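Local coordinates for protein insecticyanin A form (Manduca sexta, PDB 1Z24) that binds biliverdin IX gamma inside a lipocalin barrel, giving a blue pigment that, mixed with carotenes, colours hornworms a camouflaging green, at residues Y88-N100 with Y177-H189. Numbering follows the deposited sequence.
With BLV (biliverdin IX gamma chromophore), chain B.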
ATOM      1  N   TYR A  88      -9.958 -18.322  -1.788  1.00 20.34           N
ATOM      2  CA  TYR A  88     -10.910 -19.220  -2.403  1.00 24.93           C
ATOM      3  C   TYR A  88     -11.824 -18.545  -3.411  1.00 30.33           C
ATOM      4  O   TYR A  88     -11.998 -17.325  -3.457  1.00 25.52           O
ATOM      5  CB  TYR A  88     -11.641 -20.049  -1.293  1.00 21.78           C
ATOM      6  CG  TYR A  88     -12.497 -19.223  -0.376  1.00 24.57           C
ATOM      7  CD1 TYR A  88     -13.854 -18.989  -0.652  1.00 20.65           C
ATOM      8  CD2 TYR A  88     -11.920 -18.609   0.742  1.00 32.82           C
ATOM      9  CE1 TYR A  88     -14.674 -18.238   0.203  1.00 25.11           C
ATOM     10  CE2 TYR A  88     -12.707 -17.838   1.598  1.00 25.61           C
ATOM     11  CZ  TYR A  88     -14.068 -17.663   1.328  1.00 36.55           C
ATOM     12  OH  TYR A  88     -14.795 -16.874   2.186  1.00 28.97           O
ATOM     13  N   VAL A  89     -12.419 -19.370  -4.239  1.00 21.49           N
ATOM     14  CA  VAL A  89     -13.317 -18.878  -5.264  1.00 24.98           C
ATOM     15  C   VAL A  89     -14.701 -19.458  -5.077  1.00 26.21           C
ATOM     16  O   VAL A  89     -14.813 -20.649  -4.809  1.00 32.41           O
ATOM     17  CB  VAL A  89     -12.847 -19.389  -6.617  1.00 25.37           C
ATOM     18  CG1 VAL A  89     -13.744 -18.829  -7.761  1.00 16.05           C
ATOM     19  CG2 VAL A  89     -11.331 -19.135  -6.740  1.00 32.89           C
ATOM     20  N   MET A  90     -15.713 -18.576  -5.217  1.00 24.16           N
ATOM     21  CA  MET A  90     -17.114 -18.899  -5.107  1.00 27.57           C
ATOM     22  C   MET A  90     -17.697 -18.617  -6.464  1.00 32.69           C
ATOM     23  O   MET A  90     -17.556 -17.520  -6.981  1.00 25.97           O
ATOM     24  CB  MET A  90     -17.773 -18.030  -4.069  1.00 22.41           C
ATOM     25  CG  MET A  90     -17.165 -18.333  -2.701  1.00 22.80           C
ATOM     26  SD  MET A  90     -18.135 -17.472  -1.425  1.00 28.82           S
ATOM     27  CE  MET A  90     -17.800 -15.689  -1.758  1.00 22.31           C
ATOM     28  N   THR A  91     -18.308 -19.625  -7.048  1.00 28.21           N
ATOM     29  CA  THR A  91     -18.859 -19.445  -8.335  1.00 23.60           C
ATOM     30  C   THR A  91     -20.321 -19.612  -8.249  1.00 33.74           C
ATOM     31  O   THR A  91     -20.859 -20.619  -7.742  1.00 29.93           O
ATOM     32  CB  THR A  91     -18.333 -20.539  -9.211  1.00 23.84           C
ATOM     33  OG1 THR A  91     -16.906 -20.438  -9.275  1.00 32.50           O
ATOM     34  CG2 THR A  91     -18.970 -20.412 -10.595  1.00 21.78           C
ATOM     35  N   PHE A  92     -20.947 -18.582  -8.748  1.00 21.44           N
ATOM     36  CA  PHE A  92     -22.414 -18.487  -8.798  1.00 27.32           C
ATOM     37  C   PHE A  92     -22.920 -18.262 -10.224  1.00 35.44           C
ATOM     38  O   PHE A  92     -22.277 -17.583 -11.003  1.00 36.29           O
ATOM     39  CB  PHE A  92     -22.934 -17.280  -7.987  1.00 27.20           C
ATOM     40  CG  PHE A  92     -22.575 -17.445  -6.564  1.00 29.51           C
ATOM     41  CD1 PHE A  92     -23.261 -18.353  -5.749  1.00 29.24           C
ATOM     42  CD2 PHE A  92     -21.486 -16.724  -6.070  1.00 27.52           C
ATOM     43  CE1 PHE A  92     -22.877 -18.495  -4.416  1.00 25.75           C
ATOM     44  CE2 PHE A  92     -21.094 -16.842  -4.729  1.00 32.33           C
ATOM     45  CZ  PHE A  92     -21.808 -17.735  -3.931  1.00 23.55           C
ATOM     46  N   LYS A  93     -24.075 -18.816 -10.576  1.00 26.77           N
ATOM     47  CA  LYS A  93     -24.588 -18.623 -11.918  1.00 26.67           C
ATOM     48  C   LYS A  93     -25.951 -17.968 -11.904  1.00 31.85           C
ATOM     49  O   LYS A  93     -26.820 -18.410 -11.165  1.00 23.51           O
ATOM     50  CB  LYS A  93     -24.719 -19.950 -12.619  1.00 24.91           C
ATOM     51  CG  LYS A  93     -23.408 -20.685 -12.798  1.00 37.18           C
ATOM     52  CD  LYS A  93     -23.540 -22.115 -13.315  1.00 99.75           C
ATOM     53  CE  LYS A  93     -22.209 -22.767 -13.661  1.00 94.50           C
ATOM     54  NZ  LYS A  93     -22.200 -24.193 -13.290  1.00100.00           N
ATOM     55  N   PHE A  94     -26.132 -16.908 -12.712  1.00 24.66           N
ATOM     56  CA  PHE A  94     -27.406 -16.240 -12.805  1.00 24.65           C
ATOM     57  C   PHE A  94     -27.720 -16.465 -14.240  1.00 44.01           C
ATOM     58  O   PHE A  94     -27.193 -15.721 -15.078  1.00 31.04           O
ATOM     59  CB  PHE A  94     -27.171 -14.775 -12.567  1.00 28.94           C
ATOM     60  CG  PHE A  94     -26.596 -14.652 -11.225  1.00 22.53           C
ATOM     61  CD1 PHE A  94     -25.205 -14.638 -11.119  1.00 34.49           C
ATOM     62  CD2 PHE A  94     -27.412 -14.586 -10.089  1.00 24.99           C
ATOM     63  CE1 PHE A  94     -24.601 -14.521  -9.866  1.00 35.15           C
ATOM     64  CE2 PHE A  94     -26.814 -14.465  -8.829  1.00 31.77           C
ATOM     65  CZ  PHE A  94     -25.417 -14.439  -8.733  1.00 27.92           C
ATOM     66  N   GLY A  95     -28.505 -17.496 -14.533  1.00 30.30           N
ATOM     67  CA  GLY A  95     -28.772 -17.752 -15.953  1.00 27.65           C
ATOM     68  C   GLY A  95     -27.423 -18.037 -16.635  1.00 38.80           C
ATOM     69  O   GLY A  95     -26.684 -18.906 -16.192  1.00 41.53           O
ATOM     70  N   GLN A  96     -27.084 -17.263 -17.670  1.00 38.33           N
ATOM     71  CA  GLN A  96     -25.821 -17.399 -18.405  1.00 30.20           C
ATOM     72  C   GLN A  96     -24.714 -16.600 -17.749  1.00 64.41           C
ATOM     73  O   GLN A  96     -23.560 -16.743 -18.103  1.00 42.55           O
ATOM     74  CB  GLN A  96     -25.956 -16.681 -19.799  1.00 49.15           C
ATOM     75  CG  GLN A  96     -25.745 -17.564 -21.042  1.00100.00           C
ATOM     76  CD  GLN A  96     -26.950 -18.471 -21.281  1.00100.00           C
ATOM     77  OE1 GLN A  96     -26.819 -19.742 -21.247  1.00100.00           O
ATOM     78  NE2 GLN A  96     -28.128 -17.814 -21.505  1.00100.00           N
ATOM     79  N   ARG A  97     -25.047 -15.725 -16.820  1.00 30.24           N
ATOM     80  CA  ARG A  97     -24.006 -14.966 -16.200  1.00 24.35           C
ATOM     81  C   ARG A  97     -23.342 -15.802 -15.122  1.00 38.45           C
ATOM     82  O   ARG A  97     -24.005 -16.362 -14.237  1.00 29.02           O
ATOM     83  CB  ARG A  97     -24.529 -13.651 -15.631  1.00 24.42           C
ATOM     84  CG  ARG A  97     -23.415 -12.888 -14.934  1.00 35.41           C
ATOM     85  CD  ARG A  97     -23.905 -11.484 -14.688  1.00 32.00           C
ATOM     86  NE  ARG A  97     -25.134 -11.559 -13.911  1.00 27.11           N
ATOM     87  CZ  ARG A  97     -25.187 -11.336 -12.620  1.00 28.78           C
ATOM     88  NH1 ARG A  97     -24.085 -11.009 -11.946  1.00 30.29           N
ATOM     89  NH2 ARG A  97     -26.359 -11.437 -11.972  1.00 28.82           N
ATOM     90  N   VAL A  98     -22.017 -15.890 -15.233  1.00 26.69           N
ATOM     91  CA  VAL A  98     -21.223 -16.650 -14.279  1.00 33.02           C
ATOM     92  C   VAL A  98     -20.315 -15.706 -13.499  1.00 31.80           C
ATOM     93  O   VAL A  98     -19.548 -14.927 -14.071  1.00 45.37           O
ATOM     94  CB  VAL A  98     -20.395 -17.747 -14.956  1.00 37.85           C
ATOM     95  CG1 VAL A  98     -19.250 -18.170 -14.087  1.00 38.00           C
ATOM     96  CG2 VAL A  98     -21.224 -18.947 -15.337  1.00 30.30           C
ATOM     97  N   VAL A  99     -20.406 -15.781 -12.180  1.00 32.24           N
ATOM     98  CA  VAL A  99     -19.601 -14.957 -11.303  1.00 22.83           C
ATOM     99  C   VAL A  99     -18.590 -15.805 -10.495  1.00 25.01           C
ATOM    100  O   VAL A  99     -18.918 -16.879  -9.975  1.00 30.00           O
ATOM    101  CB  VAL A  99     -20.615 -14.235 -10.438  1.00 49.39           C
ATOM    102  CG1 VAL A  99     -19.917 -13.639  -9.248  1.00 33.52           C
ATOM    103  CG2 VAL A  99     -21.362 -13.163 -11.282  1.00 35.00           C
ATOM    104  N   ASN A 100     -17.352 -15.307 -10.423  1.00 28.98           N
ATOM    105  CA  ASN A 100     -16.258 -15.925  -9.684  1.00 25.50           C
ATOM    106  C   ASN A 100     -15.729 -14.970  -8.613  1.00 25.30           C
ATOM    107  O   ASN A 100     -14.892 -14.122  -8.869  1.00 34.11           O
ATOM    108  CB  ASN A 100     -15.141 -16.339 -10.568  1.00 27.87           C
ATOM    109  CG  ASN A 100     -15.644 -17.408 -11.510  1.00 45.59           C
ATOM    110  OD1 ASN A 100     -15.937 -18.531 -11.153  1.00 37.76           O
ATOM    111  ND2 ASN A 100     -15.820 -17.054 -12.737  1.00 39.38           N
ATOM    112  N   TYR A 177     -38.111 -14.223   8.662  1.00 30.60           N
ATOM    113  CA  TYR A 177     -38.544 -14.093   7.287  1.00 55.98           C
ATOM    114  C   TYR A 177     -39.812 -14.875   7.029  1.00 44.13           C
ATOM    115  O   TYR A 177     -39.989 -15.958   7.554  1.00 39.53           O
ATOM    116  CB  TYR A 177     -37.535 -14.432   6.223  1.00 33.84           C
ATOM    117  CG  TYR A 177     -37.078 -15.841   6.402  1.00 27.85           C
ATOM    118  CD1 TYR A 177     -37.690 -16.892   5.700  1.00 30.66           C
ATOM    119  CD2 TYR A 177     -36.021 -16.100   7.283  1.00 25.15           C
ATOM    120  CE1 TYR A 177     -37.225 -18.195   5.869  1.00 30.24           C
ATOM    121  CE2 TYR A 177     -35.543 -17.400   7.450  1.00 26.47           C
ATOM    122  CZ  TYR A 177     -36.161 -18.437   6.747  1.00 27.44           C
ATOM    123  OH  TYR A 177     -35.699 -19.701   6.935  1.00 52.58           O
ATOM    124  N   SER A 178     -40.696 -14.323   6.210  1.00 44.13           N
ATOM    125  CA  SER A 178     -41.937 -15.001   5.897  1.00 55.19           C
ATOM    126  C   SER A 178     -41.760 -15.794   4.625  1.00 45.76           C
ATOM    127  O   SER A 178     -42.437 -16.788   4.388  1.00 41.74           O
ATOM    128  CB  SER A 178     -43.036 -14.006   5.691  1.00 44.36           C
ATOM    129  OG  SER A 178     -42.653 -13.196   4.577  1.00100.00           O
ATOM    130  N   THR A 179     -40.824 -15.360   3.794  1.00 61.92           N
ATOM    131  CA  THR A 179     -40.607 -16.076   2.559  1.00 55.69           C
ATOM    132  C   THR A 179     -39.176 -16.000   2.083  1.00 47.96           C
ATOM    133  O   THR A 179     -38.435 -15.144   2.572  1.00 54.10           O
ATOM    134  CB  THR A 179     -41.563 -15.534   1.494  1.00 59.68           C
ATOM    135  OG1 THR A 179     -41.598 -16.421   0.386  1.00100.00           O
ATOM    136  CG2 THR A 179     -41.090 -14.140   1.114  1.00 37.15           C
ATOM    137  N   THR A 180     -38.840 -16.906   1.115  1.00 46.13           N
ATOM    138  CA  THR A 180     -37.523 -17.039   0.489  1.00 36.31           C
ATOM    139  C   THR A 180     -37.398 -16.724  -1.000  1.00 40.77           C
ATOM    140  O   THR A 180     -38.341 -16.593  -1.762  1.00 44.16           O
ATOM    141  CB  THR A 180     -36.903 -18.344   0.768  1.00 28.57           C
ATOM    142  OG1 THR A 180     -37.333 -19.256  -0.168  1.00 41.32           O
ATOM    143  CG2 THR A 180     -37.302 -18.758   2.143  1.00 32.09           C
ATOM    144  N   TYR A 181     -36.185 -16.591  -1.440  1.00 38.90           N
ATOM    145  CA  TYR A 181     -36.009 -16.297  -2.840  1.00 33.09           C
ATOM    146  C   TYR A 181     -34.589 -16.526  -3.203  1.00 26.93           C
ATOM    147  O   TYR A 181     -33.670 -15.994  -2.559  1.00 33.10           O
ATOM    148  CB  TYR A 181     -36.436 -14.898  -3.127  1.00 36.27           C
ATOM    149  CG  TYR A 181     -36.069 -14.407  -4.470  1.00 52.28           C
ATOM    150  CD1 TYR A 181     -36.979 -14.586  -5.506  1.00 52.85           C
ATOM    151  CD2 TYR A 181     -34.862 -13.757  -4.733  1.00 62.80           C
ATOM    152  CE1 TYR A 181     -36.711 -14.133  -6.797  1.00 50.70           C
ATOM    153  CE2 TYR A 181     -34.585 -13.294  -6.022  1.00 42.39           C
ATOM    154  CZ  TYR A 181     -35.507 -13.482  -7.057  1.00100.00           C
ATOM    155  OH  TYR A 181     -35.260 -13.026  -8.341  1.00 43.83           O
ATOM    156  N   SER A 182     -34.454 -17.346  -4.223  1.00 27.11           N
ATOM    157  CA  SER A 182     -33.164 -17.713  -4.751  1.00 26.10           C
ATOM    158  C   SER A 182     -32.612 -16.687  -5.737  1.00 47.49           C
ATOM    159  O   SER A 182     -33.156 -16.498  -6.801  1.00 27.16           O
ATOM    160  CB  SER A 182     -33.321 -18.953  -5.608  1.00 26.73           C
ATOM    161  OG  SER A 182     -32.038 -19.431  -6.008  1.00 32.73           O
ATOM    162  N   LEU A 183     -31.523 -16.035  -5.406  1.00 31.93           N
ATOM    163  CA  LEU A 183     -30.966 -15.075  -6.322  1.00 33.78           C
ATOM    164  C   LEU A 183     -30.282 -15.769  -7.476  1.00 24.58           C
ATOM    165  O   LEU A 183     -30.208 -15.230  -8.555  1.00 29.96           O
ATOM    166  CB  LEU A 183     -29.922 -14.172  -5.623  1.00 25.05           C
ATOM    167  CG  LEU A 183     -30.538 -13.355  -4.488  1.00 33.49           C
ATOM    168  CD1 LEU A 183     -29.453 -12.803  -3.676  1.00 21.59           C
ATOM    169  CD2 LEU A 183     -31.301 -12.180  -5.045  1.00 26.75           C
ATOM    170  N   THR A 184     -29.734 -16.952  -7.225  1.00 28.19           N
ATOM    171  CA  THR A 184     -29.023 -17.737  -8.237  1.00 25.51           C
ATOM    172  C   THR A 184     -30.045 -18.574  -8.963  1.00 36.50           C
ATOM    173  O   THR A 184     -31.148 -18.722  -8.508  1.00 27.37           O
ATOM    174  CB  THR A 184     -27.881 -18.624  -7.640  1.00 22.57           C
ATOM    175  OG1 THR A 184     -28.317 -19.205  -6.391  1.00 27.91           O
ATOM    176  CG2 THR A 184     -26.665 -17.752  -7.237  1.00 19.98           C
ATOM    177  N   GLY A 185     -29.711 -19.114 -10.091  1.00 27.10           N
ATOM    178  CA  GLY A 185     -30.662 -19.897 -10.812  1.00 25.83           C
ATOM    179  C   GLY A 185     -30.556 -19.725 -12.334  1.00 36.68           C
ATOM    180  O   GLY A 185     -29.982 -18.780 -12.884  1.00 31.81           O
ATOM    181  N   PRO A 186     -31.148 -20.682 -13.023  1.00 39.20           N
ATOM    182  CA  PRO A 186     -31.165 -20.697 -14.460  1.00 35.33           C
ATOM    183  C   PRO A 186     -32.087 -19.664 -15.055  1.00 49.93           C
ATOM    184  O   PRO A 186     -31.859 -19.186 -16.153  1.00 44.00           O
ATOM    185  CB  PRO A 186     -31.733 -22.044 -14.885  1.00 36.63           C
ATOM    186  CG  PRO A 186     -32.144 -22.770 -13.634  1.00 38.54           C
ATOM    187  CD  PRO A 186     -31.757 -21.920 -12.450  1.00 33.49           C
ATOM    188  N   ASP A 187     -33.123 -19.319 -14.343  1.00 31.03           N
ATOM    189  CA  ASP A 187     -34.039 -18.340 -14.861  1.00 21.98           C
ATOM    190  C   ASP A 187     -33.700 -16.990 -14.177  1.00 28.69           C
ATOM    191  O   ASP A 187     -34.472 -16.320 -13.510  1.00 33.45           O
ATOM    192  CB  ASP A 187     -35.438 -18.910 -14.479  1.00 38.02           C
ATOM    193  CG  ASP A 187     -36.507 -17.879 -14.662  1.00100.00           C
ATOM    194  OD1 ASP A 187     -37.451 -17.786 -13.860  1.00 83.85           O
ATOM    195  OD2 ASP A 187     -36.201 -17.030 -15.702  1.00 49.17           O
ATOM    196  N   ARG A 188     -32.457 -16.576 -14.322  1.00 32.05           N
ATOM    197  CA  ARG A 188     -31.949 -15.337 -13.740  1.00 27.88           C
ATOM    198  C   ARG A 188     -30.991 -14.725 -14.749  1.00 40.93           C
ATOM    199  O   ARG A 188     -30.630 -15.366 -15.757  1.00 32.99           O
ATOM    200  CB  ARG A 188     -31.119 -15.597 -12.442  1.00 27.08           C
ATOM    201  CG  ARG A 188     -31.901 -16.313 -11.365  1.00 31.88           C
ATOM    202  CD  ARG A 188     -32.924 -15.357 -10.793  1.00 28.52           C
ATOM    203  NE  ARG A 188     -33.576 -15.845  -9.561  1.00 38.95           N
ATOM    204  CZ  ARG A 188     -34.755 -16.476  -9.535  1.00 51.49           C
ATOM    205  NH1 ARG A 188     -35.331 -16.898  -8.399  1.00 37.67           N
ATOM    206  NH2 ARG A 188     -35.367 -16.686 -10.692  1.00 48.77           N
ATOM    207  N   HIS A 189     -30.553 -13.504 -14.468  1.00 29.82           N
ATOM    208  CA  HIS A 189     -29.629 -12.863 -15.364  1.00 35.65           C
ATOM    209  C   HIS A 189     -28.580 -12.056 -14.665  1.00 31.47           C
ATOM    210  O   HIS A 189     -27.673 -11.643 -15.446  1.00 32.01           O
ATOM    211  CB  HIS A 189     -30.254 -12.052 -16.510  1.00 27.38           C
ATOM    212  CG  HIS A 189     -31.139 -10.969 -16.054  1.00 27.10           C
ATOM    213  ND1 HIS A 189     -32.423 -11.252 -15.613  1.00 35.71           N
ATOM    214  CD2 HIS A 189     -30.935  -9.623 -15.991  1.00 26.20           C
ATOM    215  CE1 HIS A 189     -32.989 -10.080 -15.291  1.00 28.73           C
ATOM    216  NE2 HIS A 189     -32.114  -9.077 -15.505  1.00 38.67           N
ATOM    217  OXT HIS A 189     -28.711 -11.869 -13.426  1.00 31.49           O
TER
HETATM  218  NA  BLV B 195     -18.985 -10.572  -2.107  1.00 24.15           N
HETATM  219  C1A BLV B 195     -18.702  -9.825  -3.201  1.00 24.98           C
HETATM  220  C2A BLV B 195     -17.313  -9.909  -3.620  1.00 28.95           C
HETATM  221  C3A BLV B 195     -16.721 -10.765  -2.739  1.00 17.72           C
HETATM  222  C4A BLV B 195     -17.779 -11.164  -1.791  1.00 21.30           C
HETATM  223  CMA BLV B 195     -15.214 -11.210  -2.621  1.00  8.95           C
HETATM  224  OA  BLV B 195     -19.544  -9.164  -3.771  1.00 24.83           O
HETATM  225  CAA BLV B 195     -16.692  -9.164  -4.731  1.00 21.36           C
HETATM  226  CBA BLV B 195     -16.520  -7.786  -4.165  1.00 20.54           C
HETATM  227  CGA BLV B 195     -16.069  -6.849  -5.285  1.00 26.58           C
HETATM  228  O1A BLV B 195     -14.928  -6.493  -5.397  1.00 21.39           O
HETATM  229  O2A BLV B 195     -16.871  -6.492  -6.090  1.00 28.06           O
HETATM  230  CHB BLV B 195     -17.543 -12.011  -0.710  1.00 24.83           C
HETATM  231  NB  BLV B 195     -19.760 -12.234   0.296  1.00 22.06           N
HETATM  232  C1B BLV B 195     -18.386 -12.311   0.348  1.00 23.55           C
HETATM  233  C2B BLV B 195     -17.944 -12.786   1.635  1.00 18.21           C
HETATM  234  C3B BLV B 195     -19.054 -12.983   2.346  1.00 32.10           C
HETATM  235  C4B BLV B 195     -20.197 -12.619   1.502  1.00 32.87           C
HETATM  236  CMB BLV B 195     -16.504 -13.021   2.066  1.00 18.64           C
HETATM  237  CAB BLV B 195     -19.122 -13.467   3.763  1.00 30.14           C
HETATM  238  CBB BLV B 195     -20.060 -12.814   4.524  1.00 27.45           C
HETATM  239  CHC BLV B 195     -21.532 -12.749   1.908  1.00 19.54           C
HETATM  240  NC  BLV B 195     -22.922 -11.897   0.116  1.00 23.44           N
HETATM  241  C1C BLV B 195     -22.718 -12.618   1.244  1.00 32.16           C
HETATM  242  C2C BLV B 195     -23.968 -13.231   1.721  1.00 21.57           C
HETATM  243  C3C BLV B 195     -24.976 -12.947   0.893  1.00 33.68           C
HETATM  244  C4C BLV B 195     -24.302 -12.079  -0.156  1.00 24.84           C
HETATM  245  CMC BLV B 195     -24.053 -14.118   2.872  1.00 22.62           C
HETATM  246  CAC BLV B 195     -26.480 -13.282   0.874  1.00 26.95           C
HETATM  247  CBC BLV B 195     -27.171 -13.298  -0.291  1.00 20.73           C
HETATM  248  CHD BLV B 195     -24.984 -11.422  -1.239  1.00 28.77           C
HETATM  249  ND  BLV B 195     -23.199 -11.551  -2.943  1.00 25.23           N
HETATM  250  C1D BLV B 195     -24.509 -11.191  -2.515  1.00 32.09           C
HETATM  251  C2D BLV B 195     -25.264 -10.578  -3.651  1.00 31.24           C
HETATM  252  C3D BLV B 195     -24.427 -10.567  -4.744  1.00 38.77           C
HETATM  253  C4D BLV B 195     -23.191 -11.173  -4.281  1.00 32.57           C
HETATM  254  CMD BLV B 195     -26.661 -10.037  -3.644  1.00 24.53           C
HETATM  255  OD  BLV B 195     -22.235 -11.340  -5.000  1.00 27.26           O
HETATM  256  CAD BLV B 195     -24.741 -10.071  -6.099  1.00 21.94           C
HETATM  257  CBD BLV B 195     -25.017 -11.269  -6.986  1.00 20.54           C
HETATM  258  CGD BLV B 195     -25.143 -10.847  -8.496  1.00 35.73           C
HETATM  259  O1D BLV B 195     -26.216 -10.630  -8.963  1.00 31.02           O
HETATM  260  O2D BLV B 195     -24.161 -10.708  -9.201  1.00 29.54           O
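Arg97 holds the chain's own C-terminal carboxylate and a biliverdin propionate with one guanidinium group. NE bonds to His189 O while NH2 makes a salt bridge to His189 OXT at 2.8 Å, a side-on grip with one nitrogen for each oxygen. The propionate lies at another edge, NH1 reaching BLV O2D at 2.8 Å and NH2 also bonding to BLV O1D. CG anti to the backbone N (chi1 178°) and a bend at chi3 carry the guanidinium above the rim of the Phe94 ring, with CD1 of Phe94 3.5 Å from the guanidinium plane. The tightly packed part is next to this group: the ring edge of Phe94 meets Leu183 O (CD2 to O 3.3 Å), and Thr184 CG2 touches both rings obliquely, Phe94 at CE2 and Phe92 at CD1, while its OG1 bonds to Glu71 N in strand 66-76. Two backbone bonds, Gly185 N to Lys93 O and Gly95 N to Gly185 O, bridge the 177-189 tail to the hairpin of strands 88-94 and 97-108, beside its type II' turn. Towards solvent the contact thins out: the Lys93 chain extends off to solvent, Pro186 points outward, and the imidazole of His189 is exposed. With an alanine here instead of Arg97, both carboxylates would probably lose their shared cation, and the C-terminus would be freer to move. One arginine shared by two carboxylates suggests that charge, as well as hydrogen bonding, links the tail to the pigment at this edge of the lipocalin pocket.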